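PDB 3TMA: methyltransferase from Thermus thermophilus, which methylates the N2 atom of guanosine 6 in tRNA(Phe), using S-adenosyl-L-methionine as methyl donor. Local coordinates for residues F79-L84 and L99-P104; P150-R155 and L165-T170; D89-L94 and E130-E135. All blocks are in the same frame, centred on the assembly; numbering follows the deposited sequence. Where two conformers were deposited one is given.

How the contacts relate
All three contacts belong to the N-terminal THUMP domain and lie away from the residues assigned, by similarity, to S-adenosyl-L-methionine binding. Contacts 1 and 2 share a sheet in which strands 76-84 and 162-168 are neighbours; their centres are 12 Å apart, and Ala81 O lies 3.0 Å from Leu165 N, a probable backbone hydrogen bond. Trp103 of contact 1 also packs on contact 2, its CZ3 3.3 Å from Gly166 O. Contact 3 pairs the two helices 90-99 and 126-141 and touches contact 2 where Leu165 CD2 meets Leu94 O at 3.8 Å. Contacts 1 and 3 do not touch: their nearest atoms are about 5 Å apart, their centres 13 Å.

Contact 1. Residues F79-L84 and L99-P104; sequences FRARLL and LALPWP
Arg80 and Ala81 of strand 76-84 meet the loop 99-104 through two adjoining patches, one apolar and one along the arginine chain. In the apolar patch Leu101 lays its two methyls over the strand. Its CD1 sits 3.9 Å from Ala81 CB, while CD2 is 3.9 Å from Arg80 CB and 3.7 Å from Arg80 O. The Leu101 torsion that sets CG anti to its carbonyl carbon (chi1 -68°) carries this fork down to the strand.

The second patch follows Arg80 outward. Its chain runs extended from CG to NE, passing the Pro102 ring at 3.9 Å between Arg80 CD and Pro102 CG. At the end the guanidinium has Pro104 CD over one face, and Arg80 NH2 is 4.0 Å from Pro104 CG. Arg80 NH1 comes within 3.4 Å of Pro102 O, an approach oblique to the guanidinium plane. The stronger polar partner of this group is Glu105, which makes a salt bridge with Arg80 NH2, consistent with that bond helping to set where the guanidinium lies against Pro104.

Farther out, Trp103, a buried residue of the same segment, bonds through NE1 to Ala98 O and turns its ring to Tyr141 of helix 126-141 and Val154 of strand 152-159. On the strand side, Arg80 and Ala81 both direct CB toward the loop. These two successive residues face a single residue of the neighbouring strand 162-168, Leu165, which makes a classic beta bulge, here where the THUMP-domain sheet receives the connection between helices 90-99 and 106-109.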
loop_
_atom_site.group_PDB
_atom_site.type_symbol
_atom_site.label_atom_id
_atom_site.label_comp_id
_atom_site.label_asym_id
_atom_site.label_seq_id
_atom_site.Cartn_x
_atom_site.Cartn_y
_atom_site.Cartn_z
ATOM N N PHE A 79 6.678 6.308 17.159
ATOM C CA PHE A 79 7.998 6.272 17.768
ATOM C C PHE A 79 8.003 7.370 18.801
ATOM O O PHE A 79 7.745 8.524 18.451
ATOM C CB PHE A 79 9.109 6.465 16.725
ATOM C CG PHE A 79 9.380 5.231 15.916
ATOM C CD1 PHE A 79 9.661 3.999 16.558
ATOM C CD2 PHE A 79 9.341 5.280 14.514
ATOM C CE1 PHE A 79 9.901 2.829 15.790
ATOM C CE2 PHE A 79 9.617 4.115 13.738
ATOM C CZ PHE A 79 9.926 2.904 14.384
ATOM N N ARG A 80 8.149 6.985 20.077
ATOM C CA ARG A 80 8.235 7.926 21.179
ATOM C C ARG A 80 9.631 8.417 21.486
ATOM O O ARG A 80 9.798 9.397 22.195
ATOM C CB ARG A 80 7.560 7.399 22.468
ATOM C CG ARG A 80 6.001 7.276 22.362
ATOM C CD ARG A 80 5.357 7.068 23.791
ATOM N NE ARG A 80 3.893 7.042 23.719
ATOM C CZ ARG A 80 3.164 5.932 23.673
ATOM N NH1 ARG A 80 3.743 4.734 23.771
ATOM N NH2 ARG A 80 1.831 6.025 23.586
ATOM N N ALA A 81 10.652 7.768 20.959
ATOM C CA ALA A 81 12.018 8.301 21.134
ATOM C C ALA A 81 12.792 8.052 19.866
ATOM O O ALA A 81 12.632 7.005 19.211
ATOM C CB ALA A 81 12.741 7.608 22.262
ATOM N N ARG A 82 13.680 8.980 19.565
ATOM C CA ARG A 82 14.691 8.736 18.545
ATOM C C ARG A 82 16.001 9.195 19.134
ATOM O O ARG A 82 16.082 10.280 19.707
ATOM C CB ARG A 82 14.306 9.556 17.315
ATOM C CG ARG A 82 15.311 9.741 16.240
ATOM C CD ARG A 82 14.582 10.604 15.149
ATOM N NE ARG A 82 15.296 10.718 13.877
ATOM C CZ ARG A 82 14.728 11.073 12.721
ATOM N NH1 ARG A 82 15.474 11.100 11.634
ATOM N NH2 ARG A 82 13.421 11.372 12.646
ATOM N N LEU A 83 17.011 8.347 19.077
ATOM C CA LEU A 83 18.303 8.733 19.630
ATOM C C LEU A 83 19.507 8.213 18.877
ATOM O O LEU A 83 19.449 7.231 18.115
ATOM C CB LEU A 83 18.429 8.393 21.121
ATOM C CG LEU A 83 18.389 6.982 21.730
ATOM C CD1 LEU A 83 17.045 6.303 21.571
ATOM C CD2 LEU A 83 19.515 6.097 21.283
ATOM N N LEU A 84 20.600 8.917 19.097
ATOM C CA LEU A 84 21.873 8.589 18.512
ATOM C C LEU A 84 22.436 7.476 19.358
ATOM O O LEU A 84 22.512 7.606 20.572
ATOM C CB LEU A 84 22.789 9.818 18.586
ATOM C CG LEU A 84 23.837 9.887 17.482
ATOM C CD1 LEU A 84 23.157 9.998 16.097
ATOM C CD2 LEU A 84 24.755 11.079 17.758
ATOM N N LEU A 99 13.120 2.116 28.991
ATOM C CA LEU A 99 12.645 2.303 30.348
ATOM C C LEU A 99 12.338 3.766 30.697
ATOM O O LEU A 99 11.580 4.001 31.617
ATOM C CB LEU A 99 13.621 1.731 31.384
ATOM C CG LEU A 99 13.745 0.219 31.317
ATOM C CD1 LEU A 99 14.842 -0.246 32.297
ATOM C CD2 LEU A 99 12.378 -0.453 31.630
ATOM N N ALA A 100 12.870 4.736 29.946
ATOM C CA ALA A 100 12.542 6.135 30.216
ATOM C C ALA A 100 11.226 6.590 29.531
ATOM O O ALA A 100 10.774 7.720 29.745
ATOM C CB ALA A 100 13.705 7.035 29.834
ATOM N N LEU A 101 10.654 5.740 28.675
ATOM C CA LEU A 101 9.399 6.058 27.957
ATOM C C LEU A 101 8.153 5.548 28.712
ATOM O O LEU A 101 8.237 4.515 29.395
ATOM C CB LEU A 101 9.409 5.399 26.577
ATOM C CG LEU A 101 10.453 5.992 25.603
ATOM C CD1 LEU A 101 10.501 5.179 24.294
ATOM C CD2 LEU A 101 10.190 7.545 25.392
ATOM N N PRO A 102 6.978 6.172 28.450
ATOM C CA PRO A 102 5.675 5.611 28.866
ATOM C C PRO A 102 5.188 4.503 27.909
ATOM O O PRO A 102 5.425 4.589 26.703
ATOM C CB PRO A 102 4.742 6.834 28.811
ATOM C CG PRO A 102 5.308 7.649 27.605
ATOM C CD PRO A 102 6.826 7.427 27.657
ATOM N N TRP A 103 4.499 3.489 28.436
ATOM C CA TRP A 103 3.897 2.417 27.619
ATOM C C TRP A 103 2.466 2.116 28.086
ATOM O O TRP A 103 2.184 1.017 28.552
ATOM C CB TRP A 103 4.741 1.118 27.661
ATOM C CG TRP A 103 6.200 1.320 27.311
ATOM C CD1 TRP A 103 7.204 1.660 28.187
ATOM C CD2 TRP A 103 6.826 1.200 26.019
ATOM N NE1 TRP A 103 8.396 1.765 27.527
ATOM C CE2 TRP A 103 8.207 1.475 26.197
ATOM C CE3 TRP A 103 6.347 0.980 24.720
ATOM C CZ2 TRP A 103 9.127 1.530 25.112
ATOM C CZ3 TRP A 103 7.266 1.007 23.639
ATOM C CH2 TRP A 103 8.628 1.309 23.843
ATOM N N PRO A 104 1.556 3.095 27.958
ATOM C CA PRO A 104 0.202 2.889 28.446
ATOM C C PRO A 104 -0.575 1.775 27.696
ATOM O O PRO A 104 -1.577 1.284 28.209
ATOM C CB PRO A 104 -0.472 4.251 28.206
ATOM C CG PRO A 104 0.355 4.947 27.180
ATOM C CD PRO A 104 1.767 4.477 27.493
#

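Contact 2. Residues P150-R155 and L165-T170; sequences PAVRVR and LGVQLT
Backbone hydrogen bonds join Arg155 to Gly166 in both directions: Arg155 N to Gly166 O at 2.9 Å and Gly166 N to Arg155 O, also 2.9 Å. The first is nearly straight at the hydrogen (174°). Farther along, Gln168 N gives a 3.0 Å bond to Arg153 O. Between these, Val154 and Val167 form an antiparallel non-hydrogen-bonded pair. On the other side of the Arg153-Gln168 pair a water replaces the direct bond, accepting from Arg153 N and donating to Gln168 O.

Apolar contact lies on the face carrying Val154 and Val167, where Val152 CG1 meets Val167 CG2 at 3.6 Å. Val167 places CG2 anti to its backbone N, bringing that branch across to Val152.

Polar side chains occupy the face bearing Arg155. Its chain, bent at chi2 (-79°) and chi3, returns NH1 to Gln168 OE1 at 3.2 Å. The oxygen lies in the guanidinium plane, but the amide plane stands almost perpendicular (88°). Gln168 NE2 donates to Thr170 O, so both ends of the amide are engaged and its rotation is set. Arg153 runs alongside Gln168 in one of its two conformers, a less certain contact.

A salt bridge from Arg155 to Asp157 probably balances the arginine's charge. Within this contact, then, the valines gather on one face, while Arg155 and Gln168 make a hydrogen-bonded, probably charge-compensated group on the other.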
loop_
_atom_site.group_PDB
_atom_site.type_symbol
_atom_site.label_atom_id
_atom_site.label_comp_id
_atom_site.label_asym_id
_atom_site.label_seq_id
_atom_site.Cartn_x
_atom_site.Cartn_y
_atom_site.Cartn_z
ATOM N N PRO A 150 1.067 -11.801 20.200
ATOM C CA PRO A 150 1.171 -10.644 21.106
ATOM C C PRO A 150 -0.039 -9.729 20.955
ATOM O O PRO A 150 -0.421 -9.397 19.832
ATOM C CB PRO A 150 2.419 -9.902 20.611
ATOM C CG PRO A 150 2.553 -10.301 19.157
ATOM C CD PRO A 150 2.027 -11.727 19.078
ATOM N N ALA A 151 -0.591 -9.274 22.071
ATOM C CA ALA A 151 -1.595 -8.211 22.027
ATOM C C ALA A 151 -1.071 -6.828 21.645
ATOM O O ALA A 151 -1.841 -6.016 21.134
ATOM C CB ALA A 151 -2.388 -8.148 23.324
ATOM N N VAL A 152 0.201 -6.528 21.927
ATOM C CA VAL A 152 0.770 -5.222 21.558
ATOM C C VAL A 152 2.169 -5.523 21.035
ATOM O O VAL A 152 2.842 -6.427 21.564
ATOM C CB VAL A 152 0.932 -4.320 22.798
ATOM C CG1 VAL A 152 1.675 -3.037 22.438
ATOM C CG2 VAL A 152 -0.423 -3.997 23.412
ATOM N N ARG A 153 2.597 -4.822 19.995
ATOM C CA ARG A 153 3.928 -5.022 19.467
ATOM C C ARG A 153 4.774 -3.788 19.712
ATOM O O ARG A 153 4.474 -2.714 19.204
ATOM C CB ARG A 153 3.878 -5.390 17.977
ATOM C CG ARG A 153 3.088 -6.694 17.705
ATOM C CD ARG A 153 3.218 -7.183 16.246
ATOM N NE ARG A 153 2.394 -8.370 16.037
ATOM C CZ ARG A 153 2.865 -9.583 15.765
ATOM N NH1 ARG A 153 4.163 -9.778 15.576
ATOM N NH2 ARG A 153 2.021 -10.602 15.651
ATOM N N VAL A 154 5.807 -3.958 20.525
ATOM C CA VAL A 154 6.807 -2.911 20.759
ATOM C C VAL A 154 7.811 -2.953 19.595
ATOM O O VAL A 154 8.263 -4.028 19.198
ATOM C CB VAL A 154 7.547 -3.143 22.141
ATOM C CG1 VAL A 154 8.796 -2.188 22.292
ATOM C CG2 VAL A 154 6.562 -2.895 23.308
ATOM N N ARG A 155 8.158 -1.793 19.052
ATOM C CA ARG A 155 9.039 -1.698 17.895
ATOM C C ARG A 155 10.323 -0.954 18.278
ATOM O O ARG A 155 10.277 0.136 18.881
ATOM C CB ARG A 155 8.324 -0.951 16.735
ATOM C CG ARG A 155 7.073 -1.702 16.191
ATOM C CD ARG A 155 7.539 -2.800 15.282
ATOM N NE ARG A 155 8.401 -2.167 14.303
ATOM C CZ ARG A 155 7.997 -1.756 13.103
ATOM N NH1 ARG A 155 6.768 -2.050 12.680
ATOM N NH2 ARG A 155 8.849 -1.102 12.316
ATOM N N LEU A 165 12.242 4.027 19.018
ATOM C CA LEU A 165 11.538 3.103 19.921
ATOM C C LEU A 165 10.113 3.564 20.071
ATOM O O LEU A 165 9.865 4.778 20.270
ATOM C CB LEU A 165 12.182 3.107 21.330
ATOM C CG LEU A 165 13.612 2.551 21.411
ATOM C CD1 LEU A 165 14.651 3.652 21.204
ATOM C CD2 LEU A 165 13.820 1.891 22.757
ATOM N N GLY A 166 9.179 2.613 20.035
ATOM C CA GLY A 166 7.750 2.948 20.189
ATOM C C GLY A 166 6.861 1.734 20.044
ATOM O O GLY A 166 7.269 0.624 20.355
ATOM N N VAL A 167 5.629 1.958 19.582
ATOM C CA VAL A 167 4.599 0.931 19.620
ATOM C C VAL A 167 3.889 0.918 18.255
ATOM O O VAL A 167 3.639 1.972 17.648
ATOM C CB VAL A 167 3.603 1.187 20.837
ATOM C CG1 VAL A 167 3.001 2.584 20.755
ATOM C CG2 VAL A 167 2.509 0.155 20.881
ATOM N N GLN A 168 3.708 -0.280 17.713
ATOM C CA GLN A 168 2.878 -0.462 16.540
ATOM C C GLN A 168 1.412 -0.105 16.828
ATOM O O GLN A 168 0.843 -0.564 17.804
ATOM C CB GLN A 168 2.981 -1.900 16.047
ATOM C CG GLN A 168 2.452 -2.081 14.630
ATOM C CD GLN A 168 3.033 -3.343 13.985
ATOM O OE1 GLN A 168 4.248 -3.505 13.899
ATOM N NE2 GLN A 168 2.165 -4.233 13.545
ATOM N N LEU A 169 0.815 0.728 15.991
ATOM C CA LEU A 169 -0.572 1.167 16.235
ATOM C C LEU A 169 -1.572 0.243 15.582
ATOM O O LEU A 169 -2.712 0.158 16.012
ATOM C CB LEU A 169 -0.814 2.604 15.742
ATOM C CG LEU A 169 0.129 3.621 16.346
ATOM C CD1 LEU A 169 -0.027 4.940 15.603
ATOM C CD2 LEU A 169 -0.192 3.802 17.856
ATOM N N THR A 170 -1.164 -0.353 14.471
ATOM C CA THR A 170 -2.020 -1.247 13.691
ATOM C C THR A 170 -1.771 -2.691 14.140
ATOM O O THR A 170 -0.624 -3.079 14.316
ATOM C CB THR A 170 -1.634 -1.125 12.171
ATOM O OG1 THR A 170 -0.191 -1.073 12.053
ATOM C CG2 THR A 170 -2.239 0.148 11.608
HETATM O O HOH W 1 0.740 -3.208 18.846
#

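Contact 3. Residues D89-L94 and E130-E135; sequences DPLGAL and ERRVGE
Leu91 CB and the Arg132 guanidinium meet where helices 90-99 and 126-141 pack, the two side chains crossing at about a right angle. Leu91 CB lies over one face of the guanidinium, offset toward its rim, 3.7 Å from both CZ and NH2 of Arg132. The arginine reaches this place by leaving its helix with CG anti to the backbone N (chi1 174°) and then bending at chi2 and chi3, which folds the flat group back across the first turn of helix 90-99. There Arg132 NH1 also comes 3.6 Å from Gly92 N, obliquely to the guanidinium plane. Gly92 N is already engaged: it donates to Asp89 OD1 at 2.9 Å, the capping bond of an N-cap, meeting the carboxylate from above its plane.

Deeper between the helices the fit is wider. Leu94 CB and Val133 CG2 are 4.3 Å apart, and the axes of 90-94 and 130-135 come within 9.6 Å, at 31° to each other. Val129 adds to this interior by touching both Leu91 and Leu94, while Val133 rests on Val114 of the sheet.

Beyond the Leu91-Arg132 packing lies a looser, charged periphery. Asp89 OD1 and Arg132 NH1 are 4.5 Å apart, beyond a salt bridge, and Asp89 pairs instead with Arg96 through OD2. A phosphate ion about 4 Å from the Arg132 side chain is probably from the crystallisation liquor. The guanidinium appears to be placed largely by packing on Leu91 rather than by a salt bridge within the contact; its positive charge is probably only weakly compensated, by Asp89 and a long, weak pair with Glu95.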
loop_
_atom_site.group_PDB
_atom_site.type_symbol
_atom_site.label_atom_id
_atom_site.label_comp_id
_atom_site.label_asym_id
_atom_site.label_seq_id
_atom_site.Cartn_x
_atom_site.Cartn_y
_atom_site.Cartn_z
ATOM N N ASP A 89 28.350 0.425 24.653
ATOM C CA ASP A 89 27.190 -0.252 25.232
ATOM C C ASP A 89 25.858 0.082 24.550
ATOM O O ASP A 89 24.945 0.622 25.178
ATOM C CB ASP A 89 27.124 0.028 26.738
ATOM C CG ASP A 89 26.008 -0.750 27.437
ATOM O OD1 ASP A 89 25.569 -1.816 26.921
ATOM O OD2 ASP A 89 25.557 -0.280 28.507
ATOM N N PRO A 90 25.742 -0.231 23.252
ATOM C CA PRO A 90 24.512 0.132 22.570
ATOM C C PRO A 90 23.287 -0.594 23.134
ATOM O O PRO A 90 22.205 0.012 23.216
ATOM C CB PRO A 90 24.771 -0.253 21.093
ATOM C CG PRO A 90 26.033 -1.114 21.115
ATOM C CD PRO A 90 26.807 -0.643 22.318
ATOM N N LEU A 91 23.439 -1.845 23.564
ATOM C CA LEU A 91 22.271 -2.557 24.131
ATOM C C LEU A 91 21.796 -1.922 25.442
ATOM O O LEU A 91 20.596 -1.803 25.669
ATOM C CB LEU A 91 22.493 -4.065 24.300
ATOM C CG LEU A 91 22.848 -4.844 23.017
ATOM C CD1 LEU A 91 23.254 -6.309 23.291
ATOM C CD2 LEU A 91 21.703 -4.776 22.001
ATOM N N GLY A 92 22.742 -1.540 26.297
ATOM C CA GLY A 92 22.427 -0.828 27.540
ATOM C C GLY A 92 21.705 0.489 27.262
ATOM O O GLY A 92 20.712 0.807 27.918
ATOM N N ALA A 93 22.151 1.217 26.245
ATOM C CA ALA A 93 21.532 2.499 25.930
ATOM C C ALA A 93 20.093 2.311 25.449
ATOM O O ALA A 93 19.211 3.066 25.851
ATOM C CB ALA A 93 22.353 3.258 24.919
ATOM N N LEU A 94 19.835 1.271 24.642
ATOM C CA LEU A 94 18.468 0.977 24.193
ATOM C C LEU A 94 17.562 0.616 25.359
ATOM O O LEU A 94 16.386 1.004 25.384
ATOM C CB LEU A 94 18.417 -0.142 23.134
ATOM C CG LEU A 94 19.048 0.184 21.769
ATOM C CD1 LEU A 94 19.319 -1.081 20.971
ATOM C CD2 LEU A 94 18.184 1.147 20.944
ATOM N N GLU A 130 15.648 -7.525 20.988
ATOM C CA GLU A 130 14.358 -8.003 21.487
ATOM C C GLU A 130 14.460 -8.589 22.884
ATOM O O GLU A 130 13.595 -8.352 23.753
ATOM C CB GLU A 130 13.717 -9.002 20.517
ATOM C CG GLU A 130 13.435 -8.327 19.132
ATOM C CD GLU A 130 12.953 -9.330 18.044
ATOM O OE1 GLU A 130 12.895 -10.536 18.347
ATOM O OE2 GLU A 130 12.653 -8.911 16.886
ATOM N N ARG A 131 15.489 -9.362 23.137
ATOM C CA ARG A 131 15.594 -9.956 24.465
ATOM C C ARG A 131 15.864 -8.902 25.525
ATOM O O ARG A 131 15.189 -8.867 26.553
ATOM C CB ARG A 131 16.648 -11.055 24.529
ATOM C CG ARG A 131 16.964 -11.491 25.962
ATOM C CD ARG A 131 17.662 -12.822 25.940
ATOM N NE ARG A 131 19.053 -12.716 25.535
ATOM C CZ ARG A 131 20.059 -12.571 26.392
ATOM N NH1 ARG A 131 21.318 -12.561 25.945
ATOM N NH2 ARG A 131 19.811 -12.499 27.706
ATOM N N ARG A 132 16.853 -8.038 25.282
ATOM C CA ARG A 132 17.241 -7.042 26.292
ATOM C C ARG A 132 16.080 -6.034 26.595
ATOM O O ARG A 132 15.701 -5.819 27.749
ATOM C CB ARG A 132 18.492 -6.285 25.836
ATOM C CG ARG A 132 18.882 -5.106 26.785
ATOM C CD ARG A 132 19.700 -5.610 28.003
ATOM N NE ARG A 132 20.941 -6.227 27.541
ATOM C CZ ARG A 132 22.136 -5.660 27.667
ATOM N NH1 ARG A 132 22.256 -4.482 28.281
ATOM N NH2 ARG A 132 23.202 -6.257 27.158
ATOM N N VAL A 133 15.474 -5.508 25.545
ATOM C CA VAL A 133 14.333 -4.593 25.684
ATOM C C VAL A 133 13.086 -5.290 26.283
ATOM O O VAL A 133 12.560 -4.829 27.273
ATOM C CB VAL A 133 14.039 -3.859 24.375
ATOM C CG1 VAL A 133 12.686 -3.051 24.458
ATOM C CG2 VAL A 133 15.228 -2.885 24.045
ATOM N N GLY A 134 12.700 -6.435 25.733
ATOM C CA GLY A 134 11.572 -7.216 26.227
ATOM C C GLY A 134 11.668 -7.643 27.683
ATOM O O GLY A 134 10.682 -7.546 28.424
ATOM N N GLU A 135 12.838 -8.119 28.107
ATOM C CA GLU A 135 12.993 -8.533 29.497
ATOM C C GLU A 135 12.942 -7.340 30.428
ATOM O O GLU A 135 12.350 -7.457 31.494
ATOM C CB GLU A 135 14.258 -9.379 29.744
ATOM C CG GLU A 135 14.152 -10.759 29.069
ATOM C CD GLU A 135 15.347 -11.674 29.304
ATOM O OE1 GLU A 135 16.483 -11.187 29.606
ATOM O OE2 GLU A 135 15.144 -12.902 29.156
#